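Local coordinates for protein Sec-alkyl sulfatase (PDB 2YHE) that hydrolyses secondary alkyl sulfates enantioselectively, with strict inversion of configuration, to give homochiral (S)-alcohols, as a zinc-dependent homodimer of the metallo-beta-lactamase superfamily, at residues A[569-574]-A[598-603]. Residues are numbered along the deposited sequence; the frame is centred on the assembly and turned at random.
Sequences DMTLNW and SLNPKA
Asn573 reaches from its strand to Asn600 and uses both ends of its side-chain amide on the backbone of that one residue. Its OD1 accepts from Asn600 N at 3.0 Å, with an N-H...O angle of 161°. Its ND2 donates to Asn600 O at 2.8 Å, somewhat bent at 150°. In each bond the donor is tilted a little out of the plane of the accepting carbonyl. The two bonds together fix the rotation of the amide, a polar group on a buried residue. Leu599 packs beside it, with CD2 3.7 Å from Asn573 CG. Ala603 adds its methyl, CB lying 3.4 Å from Asn573 ND2.

Residues 598-603 lie in the loop that connects strands 591-596 and 605-609 of the mixed sheet in the C-terminal, SCP2-like domain, away from the zinc site. Strand 570-576 is central in this sheet and runs between 581-588 and 605-609. Its alternation sends Thr571 and Asn573 toward the loop, while Leu572 and Trp574 pack against helix 639-647 on the other face of the sheet.

Thr571 meets the loop through its methyl. With OG1 turned beside the backbone N (chi1 -85°), it is CG2 that faces the turn, 3.5 Å from Ala603 CB and 3.7 Å from Asn600 CB. The side chains of Thr571 and Asn600 run crosswise to each other. Asn600 to Ala603 form a type I beta turn. Within it, Asn600 OD1 accepts from Lys602 N at 2.9 Å, which makes an Asx turn. Just past the turn, Asp604 OD2 takes a hydrogen bond from Thr571 N.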
ATOM      1  N   ASP A 569     -12.528 -13.761  27.727  1.00 42.26           N
ATOM      2  CA  ASP A 569     -11.799 -12.554  28.108  1.00 42.58           C
ATOM      3  C   ASP A 569     -10.919 -12.837  29.329  1.00 46.56           C
ATOM      4  O   ASP A 569     -11.362 -13.480  30.294  1.00 47.46           O
ATOM      5  CB  ASP A 569     -12.749 -11.390  28.412  1.00 44.45           C
ATOM      6  CG  ASP A 569     -13.462 -10.786  27.221  1.00 54.86           C
ATOM      7  OD1 ASP A 569     -13.542 -11.466  26.160  1.00 57.74           O
ATOM      8  OD2 ASP A 569     -13.967  -9.639  27.354  1.00 54.94           O
ATOM      9  N   MET A 570      -9.658 -12.426  29.238  1.00 40.92           N
ATOM     10  CA  MET A 570      -8.682 -12.606  30.298  1.00 40.34           C
ATOM     11  C   MET A 570      -7.546 -11.600  30.162  1.00 47.95           C
ATOM     12  O   MET A 570      -7.361 -10.998  29.099  1.00 49.32           O
ATOM     13  CB  MET A 570      -8.137 -14.048  30.324  1.00 41.71           C
ATOM     14  CG  MET A 570      -7.359 -14.417  29.068  1.00 43.95           C
ATOM     15  SD  MET A 570      -6.643 -16.050  29.132  1.00 46.92           S
ATOM     16  CE  MET A 570      -8.006 -16.996  28.587  1.00 42.61           C
ATOM     17  N   THR A 571      -6.792 -11.428  31.243  1.00 44.62           N
ATOM     18  CA  THR A 571      -5.640 -10.557  31.329  1.00 44.69           C
ATOM     19  C   THR A 571      -4.487 -11.390  31.863  1.00 48.18           C
ATOM     20  O   THR A 571      -4.649 -12.119  32.840  1.00 49.77           O
ATOM     21  CB  THR A 571      -6.025  -9.322  32.138  1.00 55.72           C
ATOM     22  OG1 THR A 571      -6.624  -8.430  31.222  1.00 51.61           O
ATOM     23  CG2 THR A 571      -4.900  -8.668  32.767  1.00 60.94           C
ATOM     24  N   LEU A 572      -3.353 -11.332  31.188  1.00 41.66           N
ATOM     25  CA  LEU A 572      -2.174 -12.075  31.578  1.00 41.15           C
ATOM     26  C   LEU A 572      -1.005 -11.102  31.670  1.00 45.13           C
ATOM     27  O   LEU A 572      -0.728 -10.382  30.715  1.00 42.17           O
ATOM     28  CB  LEU A 572      -1.829 -13.176  30.545  1.00 41.39           C
ATOM     29  CG  LEU A 572      -2.903 -14.198  30.183  1.00 45.76           C
ATOM     30  CD1 LEU A 572      -3.646 -13.771  28.922  1.00 46.82           C
ATOM     31  CD2 LEU A 572      -2.288 -15.533  29.910  1.00 45.88           C
ATOM     32  N   ASN A 573      -0.330 -11.069  32.824  1.00 43.43           N
ATOM     33  CA  ASN A 573       0.853 -10.228  33.011  1.00 42.47           C
ATOM     34  C   ASN A 573       2.066 -11.085  32.790  1.00 45.25           C
ATOM     35  O   ASN A 573       2.044 -12.274  33.116  1.00 46.33           O
ATOM     36  CB  ASN A 573       0.896  -9.607  34.394  1.00 39.71           C
ATOM     37  CG  ASN A 573       0.078  -8.359  34.549  1.00 56.40           C
ATOM     38  OD1 ASN A 573      -0.431  -7.769  33.585  1.00 51.21           O
ATOM     39  ND2 ASN A 573      -0.072  -7.942  35.791  1.00 46.25           N
ATOM     40  N   TRP A 574       3.098 -10.512  32.176  1.00 39.36           N
ATOM     41  CA  TRP A 574       4.313 -11.236  31.866  1.00 39.42           C
ATOM     42  C   TRP A 574       5.475 -10.422  32.343  1.00 47.15           C
ATOM     43  O   TRP A 574       5.603  -9.238  32.000  1.00 48.04           O
ATOM     44  CB  TRP A 574       4.448 -11.507  30.360  1.00 37.90           C
ATOM     45  CG  TRP A 574       3.315 -12.266  29.762  1.00 38.19           C
ATOM     46  CD1 TRP A 574       2.097 -11.774  29.397  1.00 41.37           C
ATOM     47  CD2 TRP A 574       3.306 -13.649  29.443  1.00 37.69           C
ATOM     48  NE1 TRP A 574       1.305 -12.783  28.911  1.00 40.86           N
ATOM     49  CE2 TRP A 574       2.034 -13.944  28.895  1.00 41.62           C
ATOM     50  CE3 TRP A 574       4.271 -14.673  29.525  1.00 38.73           C
ATOM     51  CZ2 TRP A 574       1.693 -15.231  28.430  1.00 40.28           C
ATOM     52  CZ3 TRP A 574       3.933 -15.944  29.074  1.00 40.04           C
ATOM     53  CH2 TRP A 574       2.662 -16.211  28.518  1.00 40.53           C
ATOM     54  N   SER A 598       4.287  -2.057  31.168  1.00 60.99           N
ATOM     55  CA  SER A 598       3.287  -1.907  32.236  1.00 60.18           C
ATOM     56  C   SER A 598       2.689  -3.261  32.663  1.00 62.10           C
ATOM     57  O   SER A 598       2.835  -4.269  31.946  1.00 62.00           O
ATOM     58  CB  SER A 598       2.206  -0.891  31.859  1.00 63.14           C
ATOM     59  OG  SER A 598       1.344  -1.359  30.835  1.00 74.44           O
ATOM     60  N   LEU A 599       2.077  -3.284  33.860  1.00 55.95           N
ATOM     61  CA  LEU A 599       1.418  -4.472  34.399  1.00 54.94           C
ATOM     62  C   LEU A 599       0.028  -4.112  34.860  1.00 54.82           C
ATOM     63  O   LEU A 599      -0.167  -3.062  35.471  1.00 52.16           O
ATOM     64  CB  LEU A 599       2.189  -5.112  35.569  1.00 55.36           C
ATOM     65  CG  LEU A 599       3.551  -5.755  35.289  1.00 60.58           C
ATOM     66  CD1 LEU A 599       4.179  -6.181  36.571  1.00 60.69           C
ATOM     67  CD2 LEU A 599       3.451  -6.955  34.336  1.00 62.48           C
ATOM     68  N   ASN A 600      -0.933  -4.992  34.573  1.00 51.14           N
ATOM     69  CA  ASN A 600      -2.312  -4.805  34.966  1.00 50.43           C
ATOM     70  C   ASN A 600      -2.456  -5.189  36.431  1.00 56.21           C
ATOM     71  O   ASN A 600      -2.078  -6.299  36.827  1.00 55.73           O
ATOM     72  CB  ASN A 600      -3.251  -5.635  34.098  1.00 47.67           C
ATOM     73  CG  ASN A 600      -4.698  -5.260  34.235  1.00 64.66           C
ATOM     74  OD1 ASN A 600      -5.286  -5.264  35.320  1.00 62.68           O
ATOM     75  ND2 ASN A 600      -5.337  -4.988  33.119  1.00 59.58           N
ATOM     76  N   PRO A 601      -3.037  -4.288  37.250  1.00 54.24           N
ATOM     77  CA  PRO A 601      -3.222  -4.610  38.678  1.00 53.31           C
ATOM     78  C   PRO A 601      -4.205  -5.752  38.951  1.00 56.33           C
ATOM     79  O   PRO A 601      -4.029  -6.465  39.928  1.00 56.95           O
ATOM     80  CB  PRO A 601      -3.737  -3.293  39.263  1.00 55.36           C
ATOM     81  CG  PRO A 601      -4.372  -2.558  38.094  1.00 60.11           C
ATOM     82  CD  PRO A 601      -3.550  -2.935  36.912  1.00 55.88           C
ATOM     83  N   LYS A 602      -5.236  -5.911  38.103  1.00 52.71           N
ATOM     84  CA  LYS A 602      -6.284  -6.910  38.270  1.00 52.89           C
ATOM     85  C   LYS A 602      -6.140  -8.103  37.313  1.00 58.18           C
ATOM     86  O   LYS A 602      -7.124  -8.800  37.052  1.00 59.88           O
ATOM     87  CB  LYS A 602      -7.667  -6.239  38.185  1.00 55.30           C
ATOM     88  CG  LYS A 602      -7.890  -5.158  39.259  1.00 64.33           C
ATOM     89  CD  LYS A 602      -9.247  -4.463  39.153  1.00 73.43           C
ATOM     90  CE  LYS A 602      -9.584  -3.734  40.443  1.00 77.98           C
ATOM     91  NZ  LYS A 602     -11.004  -3.284  40.501  1.00 74.99           N
ATOM     92  N   ALA A 603      -4.893  -8.368  36.830  1.00 51.85           N
ATOM     93  CA  ALA A 603      -4.564  -9.485  35.935  1.00 49.06           C
ATOM     94  C   ALA A 603      -5.029 -10.821  36.479  1.00 50.63           C
ATOM     95  O   ALA A 603      -4.842 -11.113  37.667  1.00 51.58           O
ATOM     96  CB  ALA A 603      -3.075  -9.536  35.683  1.00 49.43           C
TER